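Local structure of prenylcyclase (Actinoplanes teichomyceticus, 6IJ1) at residues A[116-129]-A[167-180]. The protein probably cyclises or transfers a prenyl group, although its exact substrate and reaction are unknown. Residues are numbered along the deposited sequence; the frame is centred on the assembly and turned at random.
Sequences WEFLARHVHDDGLV and LAGLPRREHVVNGL
His124 O is gripped by two donors, one from each segment. His175 NE2 gives it a hydrogen bond of 2.9 Å, with an N-H...O angle of 161° and the donor in the carbonyl plane. Gly127 N closes the type I turn 124-127 onto the same oxygen. The His175 ring reaches the turn because its CG stands anti to the backbone N (chi1 174°). Gly127 CA lies over one face of this ring, 3.8 Å from its centroid, a CH-pi contact. Arg172 NH1 lies over the rim of the opposite face. Val123 CG1 meets the ring at its edge, 3.5 Å from His175 CD2, and also touches Arg172 NH2. Arg172 makes no direct salt bridge with Asp125. One water bridges Arg172 NH1 to Asp125 OD1. A second accepts from Arg172 NH2 and lies within bonding distance of Asp125 OD1 and Val123 O, though it may not serve both. Another joins NH2 to Ala120 O. These charges may still attract each other weakly.

Two glycines let the backbones close in, with Gly127 CA 4.1 Å from Gly179 CA. Gly127 O is buried with no hydrogen-bond partner; Val176 CA makes a CA-H...O contact to it at 3.3 Å, and the valine methyls lie close by. At the other end, the indole of Trp116 lies against the type I turn 167-170. Gly169 CA sits over its six-membered ring, 3.9 Å from the centroid, and Leu167 CB is at the ring edge. Pro171 CG packs on Trp116 CB. The Leu119 side chain crosses those of Leu167 and Leu170 at about a right angle; its CD1 is 3.7 Å from Leu170 CD1.

The contact joins the C-terminal part of helix 112-121 and the loop after it to residues 167-172 and most of helix 173-182. Helix 91-104 backs Trp116 and Leu119, and helix 158-164 packs on Val129 and Val176.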
ATOM      1  N   TRP A 116      -9.057  -8.705 -13.438  1.00 16.33           N
ATOM      2  CA  TRP A 116      -7.802  -8.957 -14.156  1.00 15.08           C
ATOM      3  C   TRP A 116      -7.721  -8.183 -15.461  1.00 16.54           C
ATOM      4  O   TRP A 116      -6.654  -7.661 -15.811  1.00 17.11           O
ATOM      5  CB  TRP A 116      -7.606 -10.462 -14.473  1.00 16.65           C
ATOM      6  CG  TRP A 116      -7.737 -11.357 -13.276  1.00 16.18           C
ATOM      7  CD1 TRP A 116      -8.515 -12.499 -13.184  1.00 17.50           C
ATOM      8  CD2 TRP A 116      -6.993 -11.312 -12.046  1.00 14.44           C
ATOM      9  NE1 TRP A 116      -8.357 -13.090 -11.980  1.00 16.18           N
ATOM     10  CE2 TRP A 116      -7.424 -12.387 -11.248  1.00 15.11           C
ATOM     11  CE3 TRP A 116      -6.030 -10.422 -11.532  1.00 17.14           C
ATOM     12  CZ2 TRP A 116      -6.942 -12.627  -9.954  1.00 16.69           C
ATOM     13  CZ3 TRP A 116      -5.509 -10.689 -10.277  1.00 18.31           C
ATOM     14  CH2 TRP A 116      -5.978 -11.747  -9.497  1.00 18.58           C
ATOM     15  N   GLU A 117      -8.835  -8.139 -16.225  1.00 19.34           N
ATOM     16  CA  GLU A 117      -8.802  -7.413 -17.478  1.00 19.75           C
ATOM     17  C   GLU A 117      -8.567  -5.936 -17.241  1.00 16.92           C
ATOM     18  O   GLU A 117      -7.839  -5.296 -17.992  1.00 19.28           O
ATOM     19  CB  GLU A 117     -10.108  -7.627 -18.242  1.00 21.44           C
ATOM     20  CG  GLU A 117     -10.217  -9.101 -18.721  1.00 26.87           C
ATOM     21  CD  GLU A 117     -11.642  -9.439 -19.208  1.00 46.10           C
ATOM     22  OE1 GLU A 117     -12.549  -8.572 -19.066  1.00 42.78           O
ATOM     23  OE2 GLU A 117     -11.848 -10.568 -19.731  1.00 41.80           O
ATOM     24  N   PHE A 118      -9.179  -5.390 -16.198  1.00 17.21           N
ATOM     25  CA  PHE A 118      -8.927  -3.983 -15.876  1.00 16.66           C
ATOM     26  C   PHE A 118      -7.451  -3.751 -15.598  1.00 16.06           C
ATOM     27  O   PHE A 118      -6.849  -2.834 -16.166  1.00 16.58           O
ATOM     28  CB  PHE A 118      -9.808  -3.565 -14.708  1.00 16.69           C
ATOM     29  CG  PHE A 118      -9.612  -2.171 -14.225  1.00 17.30           C
ATOM     30  CD1 PHE A 118      -8.657  -1.899 -13.247  1.00 20.57           C
ATOM     31  CD2 PHE A 118     -10.467  -1.165 -14.669  1.00 20.82           C
ATOM     32  CE1 PHE A 118      -8.513  -0.600 -12.727  1.00 19.47           C
ATOM     33  CE2 PHE A 118     -10.318   0.176 -14.186  1.00 21.58           C
ATOM     34  CZ  PHE A 118      -9.347   0.433 -13.194  1.00 19.11           C
ATOM     35  N   LEU A 119      -6.845  -4.600 -14.727  1.00 16.24           N
ATOM     36  CA  LEU A 119      -5.420  -4.452 -14.447  1.00 15.38           C
ATOM     37  C   LEU A 119      -4.588  -4.565 -15.707  1.00 15.85           C
ATOM     38  O   LEU A 119      -3.652  -3.794 -15.910  1.00 17.39           O
ATOM     39  CB  LEU A 119      -4.916  -5.461 -13.407  1.00 15.25           C
ATOM     40  CG  LEU A 119      -5.475  -5.209 -12.011  1.00 15.84           C
ATOM     41  CD1 LEU A 119      -4.970  -6.308 -11.019  1.00 15.54           C
ATOM     42  CD2 LEU A 119      -5.102  -3.777 -11.494  1.00 16.51           C
ATOM     43  N   ALA A 120      -4.915  -5.547 -16.608  1.00 16.40           N
ATOM     44  CA  ALA A 120      -4.095  -5.674 -17.815  1.00 16.15           C
ATOM     45  C   ALA A 120      -4.087  -4.394 -18.658  1.00 15.54           C
ATOM     46  O   ALA A 120      -3.069  -4.117 -19.315  1.00 18.88           O
ATOM     47  CB  ALA A 120      -4.631  -6.844 -18.661  1.00 20.23           C
ATOM     48  N   ARG A 121      -5.198  -3.625 -18.668  1.00 16.12           N
ATOM     49  CA  ARG A 121      -5.212  -2.367 -19.405  1.00 19.52           C
ATOM     50  C   ARG A 121      -4.182  -1.380 -18.890  1.00 17.20           C
ATOM     51  O   ARG A 121      -3.784  -0.474 -19.656  1.00 19.71           O
ATOM     52  CB  ARG A 121      -6.609  -1.752 -19.338  1.00 23.03           C
ATOM     53  CG  ARG A 121      -7.591  -2.563 -20.154  1.00 24.44           C
ATOM     54  CD  ARG A 121      -9.002  -2.004 -20.010  1.00 31.27           C
ATOM     55  NE  ARG A 121      -9.049  -0.689 -20.631  1.00 48.58           N
ATOM     56  CZ  ARG A 121     -10.169  -0.075 -20.993  1.00 59.62           C
ATOM     57  NH1 ARG A 121     -10.110   1.127 -21.551  1.00 60.01           N
ATOM     58  NH2 ARG A 121     -11.342  -0.665 -20.793  1.00 61.08           N
ATOM     59  N   HIS A 122      -3.724  -1.546 -17.625  1.00 16.85           N
ATOM     60  CA  HIS A 122      -2.797  -0.574 -17.022  1.00 16.48           C
ATOM     61  C   HIS A 122      -1.355  -0.991 -17.174  1.00 16.72           C
ATOM     62  O   HIS A 122      -0.452  -0.287 -16.742  1.00 16.81           O
ATOM     63  CB  HIS A 122      -3.138  -0.362 -15.511  1.00 15.42           C
ATOM     64  CG  HIS A 122      -4.459   0.273 -15.288  1.00 15.16           C
ATOM     65  ND1 HIS A 122      -5.650  -0.350 -15.573  1.00 16.10           N
ATOM     66  CD2 HIS A 122      -4.767   1.519 -14.849  1.00 17.73           C
ATOM     67  CE1 HIS A 122      -6.650   0.485 -15.304  1.00 20.39           C
ATOM     68  NE2 HIS A 122      -6.135   1.622 -14.828  1.00 18.46           N
ATOM     69  N   VAL A 123      -1.088  -2.110 -17.873  1.00 17.35           N
ATOM     70  CA  VAL A 123       0.282  -2.595 -18.034  1.00 17.78           C
ATOM     71  C   VAL A 123       0.955  -1.928 -19.220  1.00 18.35           C
ATOM     72  O   VAL A 123       0.438  -1.980 -20.356  1.00 22.37           O
ATOM     73  CB  VAL A 123       0.292  -4.109 -18.202  1.00 18.26           C
ATOM     74  CG1 VAL A 123       1.731  -4.615 -18.493  1.00 20.70           C
ATOM     75  CG2 VAL A 123      -0.283  -4.760 -16.963  1.00 20.59           C
ATOM     76  N   HIS A 124       2.066  -1.270 -18.966  1.00 19.65           N
ATOM     77  CA  HIS A 124       2.848  -0.583 -19.987  1.00 18.81           C
ATOM     78  C   HIS A 124       3.839  -1.537 -20.663  1.00 20.41           C
ATOM     79  O   HIS A 124       4.163  -2.645 -20.173  1.00 20.53           O
ATOM     80  CB  HIS A 124       3.629   0.593 -19.376  1.00 21.13           C
ATOM     81  CG  HIS A 124       2.827   1.862 -19.261  1.00 24.68           C
ATOM     82  ND1 HIS A 124       2.476   2.618 -20.364  1.00 26.42           N
ATOM     83  CD2 HIS A 124       2.369   2.545 -18.185  1.00 26.39           C
ATOM     84  CE1 HIS A 124       1.794   3.681 -19.971  1.00 27.07           C
ATOM     85  NE2 HIS A 124       1.703   3.651 -18.658  1.00 24.53           N
ATOM     86  N   ASP A 125       4.388  -1.053 -21.776  1.00 23.00           N
ATOM     87  CA  ASP A 125       5.302  -1.883 -22.532  1.00 23.60           C
ATOM     88  C   ASP A 125       6.604  -2.127 -21.797  1.00 26.31           C
ATOM     89  O   ASP A 125       7.300  -3.105 -22.103  1.00 25.51           O
ATOM     90  CB  ASP A 125       5.592  -1.221 -23.887  1.00 26.11           C
ATOM     91  CG  ASP A 125       4.373  -1.237 -24.809  1.00 29.90           C
ATOM     92  OD1 ASP A 125       3.403  -2.016 -24.561  1.00 32.72           O
ATOM     93  OD2 ASP A 125       4.397  -0.482 -25.802  1.00 40.13           O
ATOM     94  N   ASP A 126       6.979  -1.279 -20.833  1.00 22.18           N
ATOM     95  CA  ASP A 126       8.185  -1.541 -20.054  1.00 21.98           C
ATOM     96  C   ASP A 126       7.906  -2.418 -18.848  1.00 24.38           C
ATOM     97  O   ASP A 126       8.836  -2.716 -18.075  1.00 25.79           O
ATOM     98  CB  ASP A 126       8.857  -0.240 -19.597  1.00 27.15           C
ATOM     99  CG  ASP A 126       7.977   0.612 -18.656  1.00 23.75           C
ATOM    100  OD1 ASP A 126       6.812   0.245 -18.383  1.00 24.03           O
ATOM    101  OD2 ASP A 126       8.457   1.687 -18.223  1.00 31.32           O
ATOM    102  N   GLY A 127       6.667  -2.851 -18.688  1.00 18.60           N
ATOM    103  CA  GLY A 127       6.346  -3.762 -17.606  1.00 19.60           C
ATOM    104  C   GLY A 127       5.782  -3.091 -16.380  1.00 21.77           C
ATOM    105  O   GLY A 127       5.181  -3.773 -15.557  1.00 20.69           O
ATOM    106  N   LEU A 128       5.942  -1.777 -16.251  1.00 18.15           N
ATOM    107  CA  LEU A 128       5.295  -1.106 -15.124  1.00 16.80           C
ATOM    108  C   LEU A 128       3.798  -0.946 -15.330  1.00 16.37           C
ATOM    109  O   LEU A 128       3.269  -0.942 -16.453  1.00 19.18           O
ATOM    110  CB  LEU A 128       5.903   0.263 -14.895  1.00 15.37           C
ATOM    111  CG  LEU A 128       7.407   0.187 -14.587  1.00 18.05           C
ATOM    112  CD1 LEU A 128       7.903   1.626 -14.328  1.00 21.29           C
ATOM    113  CD2 LEU A 128       7.734  -0.736 -13.420  1.00 18.42           C
ATOM    114  N   VAL A 129       3.092  -0.821 -14.206  1.00 15.18           N
ATOM    115  CA  VAL A 129       1.655  -0.660 -14.148  1.00 15.44           C
ATOM    116  C   VAL A 129       1.336   0.780 -13.777  1.00 15.42           C
ATOM    117  O   VAL A 129       1.902   1.307 -12.811  1.00 16.22           O
ATOM    118  CB  VAL A 129       1.048  -1.621 -13.117  1.00 14.54           C
ATOM    119  CG1 VAL A 129      -0.439  -1.503 -13.066  1.00 15.91           C
ATOM    120  CG2 VAL A 129       1.428  -3.100 -13.456  1.00 17.61           C
ATOM    121  N   LEU A 167       0.076 -10.443  -7.079  1.00 13.99           N
ATOM    122  CA  LEU A 167      -1.147 -11.198  -7.386  1.00 13.28           C
ATOM    123  C   LEU A 167      -0.824 -12.417  -8.251  1.00 14.66           C
ATOM    124  O   LEU A 167      -0.308 -12.269  -9.362  1.00 15.30           O
ATOM    125  CB  LEU A 167      -2.123 -10.277  -8.116  1.00 13.96           C
ATOM    126  CG  LEU A 167      -2.635  -9.139  -7.231  1.00 13.31           C
ATOM    127  CD1 LEU A 167      -3.275  -8.101  -8.066  1.00 15.09           C
ATOM    128  CD2 LEU A 167      -3.623  -9.624  -6.193  1.00 14.45           C
ATOM    129  N   ALA A 168      -1.136 -13.589  -7.708  1.00 14.72           N
ATOM    130  CA  ALA A 168      -0.896 -14.807  -8.468  1.00 15.38           C
ATOM    131  C   ALA A 168      -1.681 -14.812  -9.755  1.00 17.56           C
ATOM    132  O   ALA A 168      -1.242 -15.431 -10.737  1.00 20.85           O
ATOM    133  CB  ALA A 168      -1.309 -16.014  -7.642  1.00 17.20           C
ATOM    134  N   GLY A 169      -2.820 -14.134  -9.781  1.00 17.48           N
ATOM    135  CA  GLY A 169      -3.620 -14.094 -10.991  1.00 19.21           C
ATOM    136  C   GLY A 169      -3.314 -13.000 -11.962  1.00 18.97           C
ATOM    137  O   GLY A 169      -4.002 -12.878 -12.989  1.00 19.28           O
ATOM    138  N   LEU A 170      -2.297 -12.156 -11.695  1.00 16.98           N
ATOM    139  CA  LEU A 170      -2.066 -11.011 -12.549  1.00 17.60           C
ATOM    140  C   LEU A 170      -1.808 -11.434 -13.998  1.00 20.00           C
ATOM    141  O   LEU A 170      -0.929 -12.286 -14.247  1.00 19.31           O
ATOM    142  CB  LEU A 170      -0.856 -10.218 -12.021  1.00 18.30           C
ATOM    143  CG  LEU A 170      -0.710  -8.849 -12.705  1.00 18.02           C
ATOM    144  CD1 LEU A 170      -1.853  -7.928 -12.185  1.00 20.08           C
ATOM    145  CD2 LEU A 170       0.614  -8.299 -12.343  1.00 19.50           C
ATOM    146  N   PRO A 171      -2.529 -10.883 -14.973  1.00 19.65           N
ATOM    147  CA  PRO A 171      -2.124 -11.094 -16.375  1.00 17.00           C
ATOM    148  C   PRO A 171      -0.730 -10.564 -16.661  1.00 19.47           C
ATOM    149  O   PRO A 171      -0.252  -9.596 -16.065  1.00 20.44           O
ATOM    150  CB  PRO A 171      -3.180 -10.310 -17.173  1.00 20.34           C
ATOM    151  CG  PRO A 171      -4.374 -10.279 -16.296  1.00 24.29           C
ATOM    152  CD  PRO A 171      -3.762 -10.067 -14.870  1.00 22.18           C
ATOM    153  N   ARG A 172      -0.059 -11.183 -17.617  1.00 21.25           N
ATOM    154  CA  ARG A 172       1.257 -10.699 -18.042  1.00 20.05           C
ATOM    155  C   ARG A 172       2.234 -10.599 -16.870  1.00 17.34           C
ATOM    156  O   ARG A 172       3.069  -9.705 -16.844  1.00 19.58           O
ATOM    157  CB  ARG A 172       1.173  -9.341 -18.766  1.00 20.65           C
ATOM    158  CG  ARG A 172       0.207  -9.393 -19.962  1.00 22.12           C
ATOM    159  CD  ARG A 172       0.200  -8.112 -20.775  1.00 28.85           C
ATOM    160  NE  ARG A 172       1.490  -7.938 -21.426  1.00 25.94           N
ATOM    161  CZ  ARG A 172       1.887  -6.796 -21.974  1.00 26.38           C
ATOM    162  NH1 ARG A 172       3.081  -6.733 -22.558  1.00 35.19           N
ATOM    163  NH2 ARG A 172       1.091  -5.723 -21.911  1.00 27.97           N
ATOM    164  N   ARG A 173       2.123 -11.530 -15.940  1.00 18.25           N
ATOM    165  CA  ARG A 173       2.841 -11.359 -14.672  1.00 17.06           C
ATOM    166  C   ARG A 173       4.341 -11.405 -14.876  1.00 18.77           C
ATOM    167  O   ARG A 173       5.087 -10.652 -14.233  1.00 18.40           O
ATOM    168  CB  ARG A 173       2.384 -12.375 -13.651  1.00 21.16           C
ATOM    169  CG  ARG A 173       2.961 -12.086 -12.247  1.00 17.63           C
ATOM    170  CD  ARG A 173       2.379 -13.027 -11.253  1.00 16.96           C
ATOM    171  NE  ARG A 173       2.817 -12.663  -9.914  1.00 17.41           N
ATOM    172  CZ  ARG A 173       2.968 -13.489  -8.906  1.00 17.86           C
ATOM    173  NH1 ARG A 173       2.783 -14.836  -9.065  1.00 20.32           N
ATOM    174  NH2 ARG A 173       3.307 -13.032  -7.710  1.00 19.66           N
ATOM    175  N   GLU A 174       4.837 -12.263 -15.770  1.00 18.85           N
ATOM    176  CA  GLU A 174       6.273 -12.280 -15.973  1.00 17.04           C
ATOM    177  C   GLU A 174       6.792 -10.950 -16.500  1.00 19.12           C
ATOM    178  O   GLU A 174       7.863 -10.472 -16.090  1.00 19.17           O
ATOM    179  CB  GLU A 174       6.625 -13.435 -16.939  1.00 23.36           C
ATOM    180  CG  GLU A 174       7.991 -13.354 -17.593  1.00 45.77           C
ATOM    181  CD  GLU A 174       8.215 -14.502 -18.562  1.00 67.05           C
ATOM    182  OE1 GLU A 174       7.777 -15.611 -18.230  1.00 63.74           O
ATOM    183  OE2 GLU A 174       8.812 -14.326 -19.676  1.00 60.37           O
ATOM    184  N   HIS A 175       6.078 -10.367 -17.460  1.00 19.05           N
ATOM    185  CA  HIS A 175       6.404  -9.070 -18.012  1.00 18.71           C
ATOM    186  C   HIS A 175       6.441  -8.002 -16.907  1.00 18.49           C
ATOM    187  O   HIS A 175       7.349  -7.165 -16.871  1.00 18.91           O
ATOM    188  CB  HIS A 175       5.354  -8.758 -19.081  1.00 20.11           C
ATOM    189  CG  HIS A 175       5.444  -7.396 -19.667  1.00 21.16           C
ATOM    190  ND1 HIS A 175       6.497  -7.016 -20.469  1.00 25.79           N
ATOM    191  CD2 HIS A 175       4.594  -6.337 -19.627  1.00 21.59           C
ATOM    192  CE1 HIS A 175       6.301  -5.778 -20.889  1.00 28.24           C
ATOM    193  NE2 HIS A 175       5.163  -5.339 -20.384  1.00 24.41           N
ATOM    194  N   VAL A 176       5.454  -8.040 -16.020  1.00 17.61           N
ATOM    195  CA  VAL A 176       5.361  -7.050 -14.940  1.00 17.77           C
ATOM    196  C   VAL A 176       6.482  -7.255 -13.928  1.00 18.47           C
ATOM    197  O   VAL A 176       7.124  -6.284 -13.492  1.00 17.99           O
ATOM    198  CB  VAL A 176       3.980  -7.129 -14.284  1.00 15.24           C
ATOM    199  CG1 VAL A 176       3.923  -6.200 -13.041  1.00 16.05           C
ATOM    200  CG2 VAL A 176       2.871  -6.675 -15.256  1.00 17.46           C
ATOM    201  N   VAL A 177       6.736  -8.510 -13.534  1.00 16.84           N
ATOM    202  CA  VAL A 177       7.851  -8.764 -12.619  1.00 15.76           C
ATOM    203  C   VAL A 177       9.171  -8.282 -13.225  1.00 17.09           C
ATOM    204  O   VAL A 177      10.010  -7.698 -12.520  1.00 17.41           O
ATOM    205  CB  VAL A 177       7.901 -10.260 -12.280  1.00 17.50           C
ATOM    206  CG1 VAL A 177       9.279 -10.616 -11.652  1.00 19.07           C
ATOM    207  CG2 VAL A 177       6.733 -10.694 -11.320  1.00 17.74           C
ATOM    208  N   ASN A 178       9.401  -8.525 -14.538  1.00 17.69           N
ATOM    209  CA  ASN A 178      10.645  -8.057 -15.146  1.00 21.90           C
ATOM    210  C   ASN A 178      10.763  -6.549 -15.075  1.00 17.18           C
ATOM    211  O   ASN A 178      11.847  -6.031 -14.780  1.00 19.40           O
ATOM    212  CB  ASN A 178      10.770  -8.537 -16.608  1.00 19.41           C
ATOM    213  CG  ASN A 178      11.119 -10.003 -16.656  1.00 29.13           C
ATOM    214  OD1 ASN A 178      11.668 -10.524 -15.686  1.00 34.11           O
ATOM    215  ND2 ASN A 178      10.801 -10.671 -17.752  1.00 34.88           N
ATOM    216  N   GLY A 179       9.642  -5.842 -15.281  1.00 17.52           N
ATOM    217  CA  GLY A 179       9.663  -4.394 -15.225  1.00 18.04           C
ATOM    218  C   GLY A 179       9.930  -3.925 -13.806  1.00 17.87           C
ATOM    219  O   GLY A 179      10.712  -2.985 -13.593  1.00 18.30           O
ATOM    220  N   LEU A 180       9.336  -4.606 -12.836  1.00 16.53           N
ATOM    221  CA  LEU A 180       9.585  -4.252 -11.431  1.00 15.37           C
ATOM    222  C   LEU A 180      11.049  -4.453 -11.074  1.00 17.15           C
ATOM    223  O   LEU A 180      11.694  -3.556 -10.495  1.00 16.37           O
ATOM    224  CB  LEU A 180       8.687  -5.081 -10.533  1.00 16.27           C
ATOM    225  CG  LEU A 180       8.815  -4.860  -9.028  1.00 14.96           C
ATOM    226  CD1 LEU A 180       8.479  -3.338  -8.668  1.00 15.74           C
ATOM    227  CD2 LEU A 180       7.891  -5.762  -8.252  1.00 15.59           C
TER
HETATM  228  O   HOH W   1      -1.689  -5.287 -21.326  1.00 35.66           O
HETATM  229  O   HOH W   2       1.462  -2.890 -22.780  1.00 31.71           O
HETATM  230  O   HOH W   3       4.154  -4.740 -24.414  1.00 44.48           O